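PDB 2DT4: PPC domain-containing protein from Pyrococcus horikoshii, which is of unknown function but is a trimeric single-domain member of the PPC family, a domain found in plant AT-hook DNA-binding proteins. Local coordinates for residues N78-H89 / E127-W138. Numbering follows the deposited sequence.
Sequences NVSLKDGEPFVH and ERKPTKYGLALW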
ATOM      1  N   ASN A  78       7.800   4.359   6.028  1.00  9.40           N
ATOM      2  CA  ASN A  78       9.222   4.321   5.755  1.00  8.26           C
ATOM      3  C   ASN A  78      10.025   4.390   7.046  1.00  8.43           C
ATOM      4  O   ASN A  78       9.507   4.742   8.107  1.00  8.85           O
ATOM      5  CB  ASN A  78       9.593   5.464   4.782  1.00  8.39           C
ATOM      6  CG  ASN A  78       9.151   6.813   5.274  1.00  7.74           C
ATOM      7  OD1 ASN A  78       9.602   7.252   6.340  1.00  9.70           O
ATOM      8  ND2 ASN A  78       8.222   7.463   4.541  1.00  8.50           N
ATOM      9  N   VAL A  79      11.295   4.017   6.927  1.00  8.41           N
ATOM     10  CA  VAL A  79      12.300   4.117   7.987  1.00  8.62           C
ATOM     11  C   VAL A  79      13.399   5.039   7.458  1.00  8.71           C
ATOM     12  O   VAL A  79      13.817   4.929   6.296  1.00  9.27           O
ATOM     13  CB  VAL A  79      12.894   2.739   8.382  1.00  9.22           C
ATOM     14  CG1 VAL A  79      13.855   2.910   9.557  1.00  9.31           C
ATOM     15  CG2 VAL A  79      11.809   1.729   8.751  1.00 10.38           C
ATOM     16  N   SER A  80      13.831   5.974   8.295  1.00  8.27           N
ATOM     17  CA  SER A  80      14.912   6.883   7.923  1.00  8.59           C
ATOM     18  C   SER A  80      15.566   7.414   9.169  1.00  8.38           C
ATOM     19  O   SER A  80      15.000   7.374  10.232  1.00  9.70           O
ATOM     20  CB  SER A  80      14.428   8.004   6.993  1.00  7.79           C
ATOM     21  OG  SER A  80      13.437   8.806   7.579  1.00  9.37           O
ATOM     22  N   LEU A  81      16.789   7.868   9.028  1.00  9.51           N
ATOM     23  CA  LEU A  81      17.524   8.426  10.155  1.00 10.89           C
ATOM     24  C   LEU A  81      16.864   9.680  10.717  1.00 10.28           C
ATOM     25  O   LEU A  81      16.482  10.569   9.976  1.00 10.31           O
ATOM     26  CB  LEU A  81      18.940   8.766   9.688  1.00 11.56           C
ATOM     27  CG  LEU A  81      19.961   9.399  10.605  1.00 16.92           C
ATOM     28  CD1 LEU A  81      20.394   8.450  11.692  1.00 18.49           C
ATOM     29  CD2 LEU A  81      21.178   9.825   9.775  1.00 20.43           C
ATOM     30  N   LYS A  82      16.723   9.736  12.035  1.00 10.63           N
ATOM     31  CA  LYS A  82      16.302  10.944  12.733  1.00 12.42           C
ATOM     32  C   LYS A  82      17.086  10.988  14.040  1.00 13.24           C
ATOM     33  O   LYS A  82      17.058  10.039  14.828  1.00 13.22           O
ATOM     34  CB  LYS A  82      14.808  10.973  13.038  1.00 13.23           C
ATOM     35  CG  LYS A  82      14.292  12.242  13.728  1.00 16.19           C
ATOM     36  CD  LYS A  82      12.843  12.095  14.056  1.00 18.72           C
ATOM     37  CE  LYS A  82      12.225  13.290  14.761  1.00 21.85           C
ATOM     38  NZ  LYS A  82      10.771  12.972  15.056  1.00 25.52           N
ATOM     39  N   ASP A  83      17.795  12.103  14.235  1.00 15.39           N
ATOM     40  CA  ASP A  83      18.627  12.287  15.416  1.00 17.64           C
ATOM     41  C   ASP A  83      19.526  11.061  15.695  1.00 17.23           C
ATOM     42  O   ASP A  83      19.648  10.622  16.840  1.00 18.82           O
ATOM     43  CB  ASP A  83      17.725  12.605  16.614  1.00 18.67           C
ATOM     44  CG  ASP A  83      16.788  13.803  16.370  1.00 23.38           C
ATOM     45  OD1 ASP A  83      17.189  14.778  15.694  1.00 28.20           O
ATOM     46  OD2 ASP A  83      15.617  13.849  16.820  1.00 30.10           O
ATOM     47  N   GLY A  84      20.084  10.464  14.650  1.00 17.54           N
ATOM     48  CA  GLY A  84      21.086   9.414  14.805  1.00 17.92           C
ATOM     49  C   GLY A  84      20.583   7.984  14.879  1.00 17.66           C
ATOM     50  O   GLY A  84      21.377   7.051  15.027  1.00 19.36           O
ATOM     51  N   GLU A  85      19.263   7.813  14.824  1.00 16.14           N
ATOM     52  CA  GLU A  85      18.654   6.510  15.010  1.00 15.65           C
ATOM     53  C   GLU A  85      17.615   6.250  13.925  1.00 13.09           C
ATOM     54  O   GLU A  85      16.962   7.193  13.432  1.00 12.40           O
ATOM     55  CB  GLU A  85      17.952   6.450  16.367  1.00 16.15           C
ATOM     56  CG  GLU A  85      18.891   6.603  17.551  1.00 20.17           C
ATOM     57  CD  GLU A  85      19.797   5.406  17.758  1.00 24.55           C
ATOM     58  OE1 GLU A  85      20.775   5.541  18.528  1.00 30.53           O
ATOM     59  OE2 GLU A  85      19.550   4.328  17.175  1.00 27.34           O
ATOM     60  N   PRO A  86      17.399   4.988  13.573  1.00 12.50           N
ATOM     61  CA  PRO A  86      16.310   4.709  12.634  1.00 11.13           C
ATOM     62  C   PRO A  86      14.988   5.121  13.248  1.00 10.53           C
ATOM     63  O   PRO A  86      14.727   4.848  14.437  1.00 11.10           O
ATOM     64  CB  PRO A  86      16.384   3.186  12.421  1.00 11.67           C
ATOM     65  CG  PRO A  86      17.109   2.668  13.557  1.00 12.16           C
ATOM     66  CD  PRO A  86      18.087   3.759  13.970  1.00 12.19           C
ATOM     67  N   PHE A  87      14.143   5.749  12.435  1.00  8.73           N
ATOM     68  CA  PHE A  87      12.880   6.326  12.846  1.00  8.83           C
ATOM     69  C   PHE A  87      11.775   5.878  11.864  1.00  9.46           C
ATOM     70  O   PHE A  87      11.929   5.962  10.641  1.00 10.01           O
ATOM     71  CB  PHE A  87      12.965   7.853  12.868  1.00  9.58           C
ATOM     72  CG  PHE A  87      11.710   8.520  13.285  1.00 10.50           C
ATOM     73  CD1 PHE A  87      11.465   8.738  14.612  1.00 14.15           C
ATOM     74  CD2 PHE A  87      10.764   8.938  12.355  1.00 10.17           C
ATOM     75  CE1 PHE A  87      10.295   9.375  15.026  1.00 14.40           C
ATOM     76  CE2 PHE A  87       9.590   9.543  12.762  1.00 13.74           C
ATOM     77  CZ  PHE A  87       9.382   9.774  14.119  1.00 13.64           C
ATOM     78  N   VAL A  88      10.683   5.380  12.427  1.00  9.79           N
ATOM     79  CA  VAL A  88       9.599   4.771  11.661  1.00 10.27           C
ATOM     80  C   VAL A  88       8.439   5.758  11.531  1.00 11.07           C
ATOM     81  O   VAL A  88       7.945   6.297  12.525  1.00 13.30           O
ATOM     82  CB  VAL A  88       9.125   3.465  12.309  1.00 10.48           C
ATOM     83  CG1 VAL A  88       8.203   2.711  11.339  1.00 12.24           C
ATOM     84  CG2 VAL A  88      10.316   2.601  12.704  1.00 11.58           C
ATOM     85  N   HIS A  89       8.027   6.020  10.289  1.00 10.46           N
ATOM     86  CA  HIS A  89       6.892   6.899  10.006  1.00 10.27           C
ATOM     87  C   HIS A  89       5.938   6.119   9.146  1.00 10.35           C
ATOM     88  O   HIS A  89       6.301   5.687   8.059  1.00 11.11           O
ATOM     89  CB  HIS A  89       7.325   8.181   9.319  1.00 11.08           C
ATOM     90  CG  HIS A  89       6.228   9.179   9.158  1.00 15.29           C
ATOM     91  ND1 HIS A  89       5.278   9.393  10.138  1.00 20.25           N
ATOM     92  CD2 HIS A  89       5.897   9.994   8.124  1.00 17.05           C
ATOM     93  CE1 HIS A  89       4.427  10.320   9.722  1.00 20.15           C
ATOM     94  NE2 HIS A  89       4.789  10.706   8.513  1.00 19.15           N
ATOM     95  N   GLU A 127      17.630  12.095   5.649  1.00 11.54           N
ATOM     96  CA  GLU A 127      17.439  12.263   7.092  1.00 11.44           C
ATOM     97  C   GLU A 127      16.306  13.218   7.463  1.00 10.78           C
ATOM     98  O   GLU A 127      16.142  14.276   6.807  1.00 10.80           O
ATOM     99  CB  GLU A 127      18.780  12.827   7.589  1.00 13.04           C
ATOM    100  CG  GLU A 127      18.889  13.025   9.090  1.00 15.59           C
ATOM    101  CD  GLU A 127      20.308  13.352   9.542  1.00 18.00           C
ATOM    102  OE1 GLU A 127      21.270  13.361   8.701  1.00 19.15           O
ATOM    103  OE2 GLU A 127      20.439  13.610  10.759  1.00 21.08           O
ATOM    104  N   ARG A 128      15.535  12.855   8.495  1.00 10.73           N
ATOM    105  CA  ARG A 128      14.469  13.715   8.988  1.00 10.63           C
ATOM    106  C   ARG A 128      15.052  14.781   9.898  1.00 12.09           C
ATOM    107  O   ARG A 128      15.711  14.466  10.890  1.00 12.79           O
ATOM    108  CB  ARG A 128      13.427  12.948   9.766  1.00 11.36           C
ATOM    109  CG  ARG A 128      12.596  12.000   8.957  1.00  9.90           C
ATOM    110  CD  ARG A 128      11.435  11.394   9.718  1.00 11.46           C
ATOM    111  NE  ARG A 128      10.690  10.494   8.836  1.00  9.24           N
ATOM    112  CZ  ARG A 128       9.839  10.891   7.891  1.00 11.65           C
ATOM    113  NH1 ARG A 128       9.280   9.974   7.104  1.00 11.21           N
ATOM    114  NH2 ARG A 128       9.530  12.160   7.702  1.00 10.80           N
ATOM    115  N   LYS A 129      14.839  16.029   9.534  1.00 10.94           N
ATOM    116  CA  LYS A 129      15.300  17.156  10.344  1.00 12.33           C
ATOM    117  C   LYS A 129      14.157  18.094  10.596  1.00 12.35           C
ATOM    118  O   LYS A 129      13.201  18.159   9.814  1.00 12.11           O
ATOM    119  CB  LYS A 129      16.460  17.879   9.668  1.00 11.35           C
ATOM    120  CG  LYS A 129      17.687  17.010   9.451  1.00 12.44           C
ATOM    121  CD  LYS A 129      18.838  17.735   8.801  1.00 13.80           C
ATOM    122  CE  LYS A 129      19.979  16.805   8.435  1.00 16.01           C
ATOM    123  NZ  LYS A 129      20.920  17.356   7.405  1.00 16.94           N
ATOM    124  N   PRO A 130      14.226  18.859  11.674  1.00 13.76           N
ATOM    125  CA  PRO A 130      13.156  19.821  11.966  1.00 15.18           C
ATOM    126  C   PRO A 130      12.870  20.811  10.851  1.00 16.00           C
ATOM    127  O   PRO A 130      13.776  21.219  10.108  1.00 15.55           O
ATOM    128  CB  PRO A 130      13.694  20.563  13.196  1.00 15.67           C
ATOM    129  CG  PRO A 130      14.619  19.597  13.826  1.00 14.80           C
ATOM    130  CD  PRO A 130      15.294  18.905  12.700  1.00 14.05           C
ATOM    131  N   THR A 131      11.599  21.209  10.760  1.00 17.05           N
ATOM    132  CA  THR A 131      11.164  22.192   9.772  1.00 17.97           C
ATOM    133  C   THR A 131      10.219  23.180  10.462  1.00 18.51           C
ATOM    134  O   THR A 131       9.750  22.960  11.559  1.00 18.90           O
ATOM    135  CB  THR A 131      10.442  21.571   8.539  1.00 18.35           C
ATOM    136  OG1 THR A 131       9.192  21.014   8.960  1.00 16.96           O
ATOM    137  CG2 THR A 131      11.241  20.421   7.943  1.00 18.75           C
ATOM    138  N   LYS A 132       9.957  24.258   9.766  1.00 21.65           N
ATOM    139  CA  LYS A 132       9.077  25.313  10.255  1.00 23.13           C
ATOM    140  C   LYS A 132       7.676  24.767  10.519  1.00 23.86           C
ATOM    141  O   LYS A 132       6.958  25.264  11.396  1.00 25.06           O
ATOM    142  CB  LYS A 132       9.038  26.450   9.229  1.00 24.34           C
ATOM    143  CG  LYS A 132       8.624  26.032   7.825  1.00 27.91           C
ATOM    144  CD  LYS A 132       8.433  27.207   6.877  1.00 31.00           C
ATOM    145  CE  LYS A 132       8.561  26.739   5.428  1.00 32.80           C
ATOM    146  NZ  LYS A 132       8.075  27.717   4.415  1.00 35.73           N
ATOM    147  N   TYR A 133       7.307  23.699   9.807  1.00 23.76           N
ATOM    148  CA  TYR A 133       5.981  23.106  10.002  1.00 23.29           C
ATOM    149  C   TYR A 133       5.812  22.388  11.346  1.00 22.29           C
ATOM    150  O   TYR A 133       4.704  22.085  11.748  1.00 23.53           O
ATOM    151  CB  TYR A 133       5.615  22.151   8.850  1.00 23.62           C
ATOM    152  CG  TYR A 133       6.010  22.557   7.433  1.00 24.66           C
ATOM    153  CD1 TYR A 133       7.056  21.922   6.776  1.00 27.66           C
ATOM    154  CD2 TYR A 133       5.304  23.534   6.732  1.00 26.95           C
ATOM    155  CE1 TYR A 133       7.423  22.272   5.476  1.00 28.14           C
ATOM    156  CE2 TYR A 133       5.648  23.890   5.425  1.00 27.44           C
ATOM    157  CZ  TYR A 133       6.711  23.249   4.794  1.00 29.60           C
ATOM    158  OH  TYR A 133       7.081  23.580   3.494  1.00 31.25           O
ATOM    159  N   GLY A 134       6.904  22.088  12.044  1.00 20.52           N
ATOM    160  CA  GLY A 134       6.865  21.279  13.224  1.00 19.44           C
ATOM    161  C   GLY A 134       6.869  19.802  12.886  1.00 18.22           C
ATOM    162  O   GLY A 134       6.584  18.990  13.742  1.00 20.30           O
ATOM    163  N   LEU A 135       7.196  19.478  11.637  1.00 16.87           N
ATOM    164  CA  LEU A 135       7.377  18.093  11.211  1.00 15.37           C
ATOM    165  C   LEU A 135       8.849  17.854  10.926  1.00 13.91           C
ATOM    166  O   LEU A 135       9.503  18.724  10.370  1.00 13.49           O
ATOM    167  CB  LEU A 135       6.613  17.820   9.926  1.00 15.43           C
ATOM    168  CG  LEU A 135       5.105  17.956  10.070  1.00 15.74           C
ATOM    169  CD1 LEU A 135       4.469  18.036   8.728  1.00 16.12           C
ATOM    170  CD2 LEU A 135       4.551  16.805  10.859  1.00 15.61           C
ATOM    171  N   ALA A 136       9.329  16.647  11.234  1.00 12.72           N
ATOM    172  CA  ALA A 136      10.715  16.278  10.908  1.00 11.30           C
ATOM    173  C   ALA A 136      10.675  15.647   9.528  1.00 12.17           C
ATOM    174  O   ALA A 136      10.054  14.595   9.351  1.00 11.71           O
ATOM    175  CB  ALA A 136      11.273  15.320  11.912  1.00 12.39           C
ATOM    176  N   LEU A 137      11.277  16.335   8.567  1.00 11.11           N
ATOM    177  CA  LEU A 137      11.214  15.885   7.160  1.00 11.17           C
ATOM    178  C   LEU A 137      12.561  15.791   6.488  1.00 10.94           C
ATOM    179  O   LEU A 137      13.531  16.412   6.908  1.00 11.45           O
ATOM    180  CB  LEU A 137      10.402  16.927   6.373  1.00 10.80           C
ATOM    181  CG  LEU A 137       8.971  17.211   6.870  1.00 11.43           C
ATOM    182  CD1 LEU A 137       8.315  18.339   6.157  1.00 11.79           C
ATOM    183  CD2 LEU A 137       8.117  15.953   6.811  1.00 12.64           C
ATOM    184  N   TRP A 138      12.620  15.013   5.410  1.00 10.54           N
ATOM    185  CA  TRP A 138      13.789  14.928   4.550  1.00  9.26           C
ATOM    186  C   TRP A 138      13.926  16.207   3.720  1.00  9.59           C
ATOM    187  O   TRP A 138      12.943  16.910   3.499  1.00  9.97           O
ATOM    188  CB  TRP A 138      13.614  13.789   3.531  1.00  9.78           C
ATOM    189  CG  TRP A 138      13.211  12.467   4.124  1.00  8.02           C
ATOM    190  CD1 TRP A 138      13.539  11.965   5.328  1.00  9.41           C
ATOM    191  CD2 TRP A 138      12.354  11.512   3.505  1.00  7.98           C
ATOM    192  NE1 TRP A 138      12.947  10.739   5.508  1.00  8.54           N
ATOM    193  CE2 TRP A 138      12.217  10.439   4.389  1.00  7.07           C
ATOM    194  CE3 TRP A 138      11.710  11.449   2.270  1.00  9.61           C
ATOM    195  CZ2 TRP A 138      11.444   9.313   4.087  1.00  9.08           C
ATOM    196  CZ3 TRP A 138      10.912  10.358   1.985  1.00 10.72           C
ATOM    197  CH2 TRP A 138      10.810   9.288   2.881  1.00  9.19           C
TER
HETATM  198  O   HOH W   1      11.057   7.590   8.568  1.00  7.63           O
HETATM  199  O   HOH W   2      18.166  14.115  12.149  1.00 14.88           O
HETATM  200  O   HOH W   3      14.860  15.741  13.828  1.00 30.76           O
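With CG trans to the carbonyl carbon (chi1 -68°) and a chain extended to NE, Arg128 reaches across the hairpin 78-89 to Asn78, whose CG sits between its backbone N and carbonyl carbon (chi1 55°). There Arg128 NH1 donates to a lone pair of Asn78 OD1 at 2.8 Å, amide and guanidinium nearly coplanar (22°). The guanidinium is fixed further in its plane: NH2 bonds Ala136 O (3.0 Å), and NE donates a hydrogen bond to a water that also bonds Asn78 OD1, Ser80 OG and Phe87 O. Trp138 NE1 lies over one face of the guanidinium and His89 CG over the opposite one, while Phe87 CD2 meets Arg128 CD at 3.7 Å. In its own ring plane, Trp138 NE1 donates to Ser80 OG (2.9 Å). Arg128 N bonds Leu81 O, and Lys82 CE rests on Ala136 CB at 3.6 Å. A leucine here would probably take the arginine donor from Asn78 OD1 and Ala136 O, and leave Glu115 of the second subunit without this salt-bridge mate. The short, weakly bonded strand 127-128 lies parallel to the end of strand 69-82; the chain then loops away through 131-135 and returns with Ala136 and Trp138 beside the hairpin, whose opposite side packs Val79 and Val88 against helix 22-33 and strand 38-46.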